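Local structure of putative decarboxylase involved in desferrioxamine biosynthesis (Erwinia amylovora, 5O5C) at residues 154-159 / 340-345; 422-427 / 435-440. The protein is a pyridoxal 5'-phosphate-dependent group II decarboxylase of desferrioxamine biosynthesis that probably converts lysine to cadaverine for siderophore assembly. All coordinates share one frame; numbering follows the deposited sequence.

Interaction 1 (154-159 / 340-345)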
loop_
_atom_site.group_PDB
_atom_site.type_symbol
_atom_site.label_atom_id
_atom_site.label_comp_id
_atom_site.label_asym_id
_atom_site.label_seq_id
_atom_site.Cartn_x
_atom_site.Cartn_y
_atom_site.Cartn_z
ATOM N N SER B 154 13.296 16.926 -9.410
ATOM C CA SER B 154 13.574 18.122 -10.206
ATOM C C SER B 154 12.607 19.264 -9.961
ATOM O O SER B 154 13.004 20.435 -10.003
ATOM C CB SER B 154 13.580 17.783 -11.682
ATOM O OG SER B 154 14.000 18.887 -12.436
ATOM N N ARG B 155 11.349 18.943 -9.685
ATOM C CA ARG B 155 10.336 19.961 -9.488
ATOM C C ARG B 155 10.357 20.473 -8.081
ATOM O O ARG B 155 10.034 21.643 -7.858
ATOM C CB ARG B 155 8.985 19.381 -9.797
ATOM C CG ARG B 155 8.878 18.911 -11.232
ATOM C CD ARG B 155 8.288 20.004 -11.983
ATOM N NE ARG B 155 8.159 19.787 -13.401
ATOM C CZ ARG B 155 7.264 20.426 -14.142
ATOM N NH1 ARG B 155 6.398 21.266 -13.586
ATOM N NH2 ARG B 155 7.265 20.262 -15.443
ATOM N N ILE B 156 10.714 19.607 -7.123
ATOM C CA ILE B 156 10.850 20.045 -5.730
ATOM C C ILE B 156 12.065 20.956 -5.581
ATOM O O ILE B 156 12.043 21.905 -4.771
ATOM C CB ILE B 156 11.009 18.860 -4.774
ATOM C CG1 ILE B 156 9.695 18.120 -4.610
ATOM C CG2 ILE B 156 11.511 19.270 -3.392
ATOM C CD1 ILE B 156 9.895 16.675 -4.149
ATOM N N GLY B 157 13.121 20.625 -6.334
ATOM C CA GLY B 157 14.381 21.359 -6.272
ATOM C C GLY B 157 15.382 20.808 -5.271
ATOM O O GLY B 157 16.343 21.477 -4.922
ATOM N N LEU B 158 15.168 19.591 -4.794
ATOM C CA LEU B 158 16.159 18.961 -3.913
ATOM C C LEU B 158 17.543 18.793 -4.605
ATOM O O LEU B 158 17.629 18.613 -5.813
ATOM C CB LEU B 158 15.620 17.628 -3.379
ATOM C CG LEU B 158 14.415 17.799 -2.432
ATOM C CD1 LEU B 158 13.832 16.481 -1.961
ATOM C CD2 LEU B 158 14.687 18.698 -1.239
ATOM N N PRO B 159 18.635 18.837 -3.831
ATOM C CA PRO B 159 19.948 18.829 -4.486
ATOM C C PRO B 159 20.335 17.465 -5.071
ATOM O O PRO B 159 19.587 16.452 -4.927
ATOM C CB PRO B 159 20.895 19.228 -3.346
ATOM C CG PRO B 159 20.251 18.668 -2.123
ATOM C CD PRO B 159 18.756 18.633 -2.375
ATOM N N ALA B 340 4.359 9.020 -3.022
ATOM C CA ALA B 340 5.790 8.850 -2.904
ATOM C C ALA B 340 6.403 9.697 -1.820
ATOM O O ALA B 340 5.828 10.736 -1.404
ATOM C CB ALA B 340 6.462 9.156 -4.242
ATOM N N PHE B 341 7.566 9.207 -1.366
ATOM C CA PHE B 341 8.374 9.792 -0.279
ATOM C C PHE B 341 9.761 10.174 -0.802
ATOM O O PHE B 341 10.402 9.382 -1.467
ATOM C CB PHE B 341 8.519 8.763 0.822
ATOM C CG PHE B 341 9.410 9.191 1.910
ATOM C CD1 PHE B 341 9.035 10.207 2.735
ATOM C CD2 PHE B 341 10.673 8.636 2.058
ATOM C CE1 PHE B 341 9.864 10.674 3.716
ATOM C CE2 PHE B 341 11.507 9.069 3.074
ATOM C CZ PHE B 341 11.109 10.115 3.885
ATOM N N PHE B 342 10.231 11.374 -0.477
ATOM C CA PHE B 342 11.475 11.893 -0.985
ATOM C C PHE B 342 12.414 12.288 0.127
ATOM O O PHE B 342 11.965 12.872 1.087
ATOM C CB PHE B 342 11.223 13.086 -1.868
ATOM C CG PHE B 342 10.439 12.743 -3.070
ATOM C CD1 PHE B 342 9.070 12.692 -3.008
ATOM C CD2 PHE B 342 11.075 12.369 -4.238
ATOM C CE1 PHE B 342 8.344 12.318 -4.079
ATOM C CE2 PHE B 342 10.341 11.959 -5.315
ATOM C CZ PHE B 342 8.976 11.929 -5.241
ATOM N N VAL B 343 13.712 12.003 -0.057
ATOM C CA VAL B 343 14.778 12.442 0.860
ATOM C C VAL B 343 15.842 13.376 0.204
ATOM O O VAL B 343 16.144 13.258 -0.961
ATOM C CB VAL B 343 15.488 11.266 1.491
ATOM C CG1 VAL B 343 14.569 10.572 2.491
ATOM C CG2 VAL B 343 16.037 10.285 0.462
ATOM N N ARG B 344 16.401 14.286 0.981
ATOM C CA ARG B 344 17.431 15.183 0.494
ATOM C C ARG B 344 18.726 14.372 0.215
ATOM O O ARG B 344 19.371 14.592 -0.773
ATOM C CB ARG B 344 17.690 16.252 1.543
ATOM C CG ARG B 344 18.652 17.316 1.130
ATOM C CD ARG B 344 18.792 18.438 2.160
ATOM N NE ARG B 344 19.393 19.520 1.424
ATOM C CZ ARG B 344 18.833 20.670 1.092
ATOM N NH1 ARG B 344 17.600 20.943 1.436
ATOM N NH2 ARG B 344 19.497 21.549 0.372
ATOM N N ASP B 345 19.019 13.420 1.096
ATOM C CA ASP B 345 20.218 12.609 1.100
ATOM C C ASP B 345 19.897 11.121 1.176
ATOM O O ASP B 345 19.510 10.604 2.221
ATOM C CB ASP B 345 21.099 13.000 2.281
ATOM C CG ASP B 345 22.429 12.199 2.317
ATOM O OD1 ASP B 345 22.889 11.730 1.246
ATOM O OD2 ASP B 345 22.966 12.012 3.433
#
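Phe342 is the first residue of strand 340-343 to meet the C-terminal end of helix 140-156. Its CG stands anti to its own carbonyl carbon (chi1 -63°), and the ring receives the tip of Ile156 over one face: Ile156 CD1 lies 4.1 Å from Phe342 CG, displaced toward the rim, with the two side chains crossing obliquely. Ile149, Thr152 and Leu153 of the same helix also touch this phenylalanine, which seats the helix on the large mixed sheet of the type I fold of PLP-dependent enzymes. Leu158 CD1 reaches the root of the same side chain, 4.3 Å from Phe342 CB. The side chain of Val343 starts away from 154-159 and touches Leu180 of helix 170-189; its backbone takes part instead, Val343 O lying 4.1 Å from Leu158 CD1. At Arg344 the chain has left the strand. CG sits anti to the backbone N (chi1 -175°) and the chain runs extended to NE, crossing the Pro159 ring at about a right angle. Pro159 CD packs 3.7 Å from Arg344 CG and 3.8 Å above the guanidinium plane, again toward the rim, while Pro159 CG is 3.7 Å from Arg344 NE. Gly157, with positive phi (91°), is the first residue to leave helical geometry; Leu158 and Pro159 then meet the residues at the end of the strand. Arg344 NH1 makes weak hydrogen bonds to Glu319 O and Ala321 O. The contact itself is van der Waals in character: aliphatic groups lie on an aromatic face and on a guanidinium face.

Interaction 2 (422-427 / 435-440)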
loop_
_atom_site.group_PDB
_atom_site.type_symbol
_atom_site.label_atom_id
_atom_site.label_comp_id
_atom_site.label_asym_id
_atom_site.label_seq_id
_atom_site.Cartn_x
_atom_site.Cartn_y
_atom_site.Cartn_z
ATOM N N PRO B 422 -24.699 36.581 3.873
ATOM C CA PRO B 422 -24.788 37.069 5.298
ATOM C C PRO B 422 -24.951 35.969 6.334
ATOM O O PRO B 422 -24.494 36.105 7.491
ATOM C CB PRO B 422 -26.063 37.937 5.305
ATOM C CG PRO B 422 -26.345 38.236 3.861
ATOM C CD PRO B 422 -25.879 37.025 3.112
ATOM N N ALA B 423 -25.634 34.896 5.934
ATOM C CA ALA B 423 -25.756 33.689 6.758
ATOM C C ALA B 423 -24.510 32.766 6.789
ATOM O O ALA B 423 -24.408 31.925 7.671
ATOM C CB ALA B 423 -26.992 32.899 6.330
ATOM N N ILE B 424 -23.574 32.919 5.862
ATOM C CA ILE B 424 -22.329 32.112 5.868
ATOM C C ILE B 424 -21.165 32.847 6.479
ATOM O O ILE B 424 -20.825 33.932 6.058
ATOM C CB ILE B 424 -21.908 31.669 4.459
ATOM C CG1 ILE B 424 -23.035 30.885 3.779
ATOM C CG2 ILE B 424 -20.583 30.857 4.496
ATOM C CD1 ILE B 424 -23.338 29.550 4.387
ATOM N N GLU B 425 -20.580 32.237 7.499
ATOM C CA GLU B 425 -19.322 32.679 8.085
ATOM C C GLU B 425 -18.122 31.879 7.500
ATOM O O GLU B 425 -18.071 30.657 7.677
ATOM C CB GLU B 425 -19.398 32.440 9.571
ATOM C CG GLU B 425 -18.239 33.024 10.337
ATOM C CD GLU B 425 -18.125 32.393 11.690
ATOM O OE1 GLU B 425 -19.161 32.330 12.392
ATOM O OE2 GLU B 425 -17.016 31.932 12.026
ATOM N N VAL B 426 -17.178 32.577 6.862
ATOM C CA VAL B 426 -15.953 31.972 6.274
ATOM C C VAL B 426 -14.760 32.352 7.136
ATOM O O VAL B 426 -14.767 33.409 7.720
ATOM C CB VAL B 426 -15.709 32.387 4.808
ATOM C CG1 VAL B 426 -16.880 32.035 3.936
ATOM C CG2 VAL B 426 -15.414 33.864 4.664
ATOM N N LEU B 427 -13.773 31.466 7.258
ATOM C CA LEU B 427 -12.640 31.665 8.176
ATOM C C LEU B 427 -11.379 32.126 7.459
ATOM O O LEU B 427 -10.463 32.645 8.074
ATOM C CB LEU B 427 -12.318 30.370 8.933
ATOM C CG LEU B 427 -13.317 29.844 9.960
ATOM C CD1 LEU B 427 -12.801 28.578 10.585
ATOM C CD2 LEU B 427 -13.554 30.870 11.059
ATOM N N GLN B 435 -12.123 25.412 1.484
ATOM C CA GLN B 435 -12.762 26.528 2.176
ATOM C C GLN B 435 -13.493 26.014 3.426
ATOM O O GLN B 435 -14.352 25.170 3.312
ATOM C CB GLN B 435 -13.727 27.215 1.196
ATOM C CG GLN B 435 -14.369 28.503 1.690
ATOM C CD GLN B 435 -13.408 29.630 2.033
ATOM O OE1 GLN B 435 -12.688 30.061 1.187
ATOM N NE2 GLN B 435 -13.425 30.112 3.278
ATOM N N ILE B 436 -13.126 26.513 4.615
ATOM C CA ILE B 436 -13.765 26.177 5.853
ATOM C C ILE B 436 -14.753 27.295 6.228
ATOM O O ILE B 436 -14.381 28.466 6.343
ATOM C CB ILE B 436 -12.729 25.942 6.998
ATOM C CG1 ILE B 436 -11.787 24.776 6.671
ATOM C CG2 ILE B 436 -13.432 25.633 8.312
ATOM C CD1 ILE B 436 -12.481 23.484 6.285
ATOM N N PHE B 437 -16.009 26.914 6.428
ATOM C CA PHE B 437 -17.046 27.860 6.700
ATOM C C PHE B 437 -18.136 27.220 7.545
ATOM O O PHE B 437 -18.138 25.997 7.722
ATOM C CB PHE B 437 -17.628 28.364 5.372
ATOM C CG PHE B 437 -18.299 27.307 4.542
ATOM C CD1 PHE B 437 -17.558 26.477 3.691
ATOM C CD2 PHE B 437 -19.695 27.173 4.559
ATOM C CE1 PHE B 437 -18.192 25.522 2.911
ATOM C CE2 PHE B 437 -20.330 26.212 3.788
ATOM C CZ PHE B 437 -19.579 25.376 2.965
ATOM N N ARG B 438 -19.043 28.043 8.072
ATOM C CA ARG B 438 -20.239 27.524 8.721
ATOM C C ARG B 438 -21.461 28.407 8.565
ATOM O O ARG B 438 -21.376 29.599 8.303
ATOM C CB ARG B 438 -20.030 27.199 10.189
ATOM C CG ARG B 438 -19.723 28.370 11.079
ATOM C CD ARG B 438 -19.683 27.987 12.554
ATOM N NE ARG B 438 -19.547 29.188 13.348
ATOM C CZ ARG B 438 -19.320 29.264 14.653
ATOM N NH1 ARG B 438 -19.188 28.187 15.403
ATOM N NH2 ARG B 438 -19.221 30.473 15.203
ATOM N N TYR B 439 -22.599 27.771 8.763
ATOM C CA TYR B 439 -23.843 28.439 8.758
ATOM C C TYR B 439 -24.111 29.014 10.150
ATOM O O TYR B 439 -24.245 28.300 11.111
ATOM C CB TYR B 439 -24.928 27.478 8.304
ATOM C CG TYR B 439 -26.285 28.115 8.200
ATOM C CD1 TYR B 439 -26.585 28.998 7.164
ATOM C CD2 TYR B 439 -27.268 27.845 9.150
ATOM C CE1 TYR B 439 -27.821 29.604 7.082
ATOM C CE2 TYR B 439 -28.503 28.438 9.081
ATOM C CZ TYR B 439 -28.776 29.316 8.030
ATOM O OH TYR B 439 -30.013 29.891 7.952
ATOM N N VAL B 440 -24.259 30.324 10.207
ATOM C CA VAL B 440 -24.570 31.043 11.445
ATOM C C VAL B 440 -25.900 31.732 11.180
ATOM O O VAL B 440 -25.951 32.663 10.432
ATOM C CB VAL B 440 -23.393 31.996 11.804
ATOM C CG1 VAL B 440 -23.616 32.720 13.133
ATOM C CG2 VAL B 440 -22.111 31.201 11.929
#
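Four backbone hydrogen bonds join strand 424-426 and its flanks to strand 435-439 in an antiparallel ladder whose segment axes approach to 4.7 Å. Glu425 and Arg438 form the hydrogen-bonded pair, Glu425 N giving to Arg438 O at 2.9 Å and Arg438 N to Glu425 O at 2.8 Å. Val440 N to Ala423 O and Leu427 N to Ile436 O extend the ladder at its ends; the first is nearly straight at the hydrogen (167°). The side chains of Glu425 and Arg438 run side by side on one face of the sheet and close a salt bridge: Glu425 OE1 lies in the guanidinium plane, at its edge, 3.3 Å from Arg438 NE, and takes weak hydrogen bonds from both NE and NH2. Carboxylate and guanidinium planes are 81° apart, so the bridge is not the coplanar two-oxygen fork, and Glu425 OE2 turns to a weak bond with Tyr479 OH. Val440 CG2 lies 3.2 Å from Glu425 OE1, a close apolar neighbour for that oxygen.

The other face carries the non-hydrogen-bonded pairs Ile424-Tyr439 and Val426-Phe437, which flank Glu425-Arg438. Ile424 divides its branches between the two aromatics, CG2 sitting 3.8 Å from Phe437 CD2 and CD1 meeting the edge of the Tyr439 ring. Ala423 CB comes within 3.5 Å of Tyr439 CE1. Leu427 CD1 lies 3.8 Å from Ile436 CG2, and both residues touch Phe275. Beyond the ladder, Gln435 bends at chi2 (61°) to bring NE2 beside Val426 CB, where His428 O accepts its hydrogen bond. Phe437 stacks edge-to-face with Phe482. Strands 424-426 and 434-439 form a beta hairpin at one edge of the four-stranded antiparallel sheet within this chain; strand 477-483 continues it past 434-439, helix 491-510 packs on Ile424, Phe437 and Tyr439, and helix 397-420 on Val426 and Gln435.

Overall arrangement
Followed from the N terminus, the chain first leaves helix 140-156 through residues 154-159, then builds most of the large seven-stranded sheet and its helices before returning at 340-345. Interaction 1 thus closes a long loop of 180 intervening residues and ties a helix end to a strand of the large sheet, next to strand 163-167 at one edge within this chain. Interaction 2 opens only later, after helix 397-420, and closes a short hairpin in the small antiparallel sheet. The two loops lie in series, neither nested nor crossed. The centres of interaction 1 and interaction 2 are about 38 Å apart, and the two do not touch.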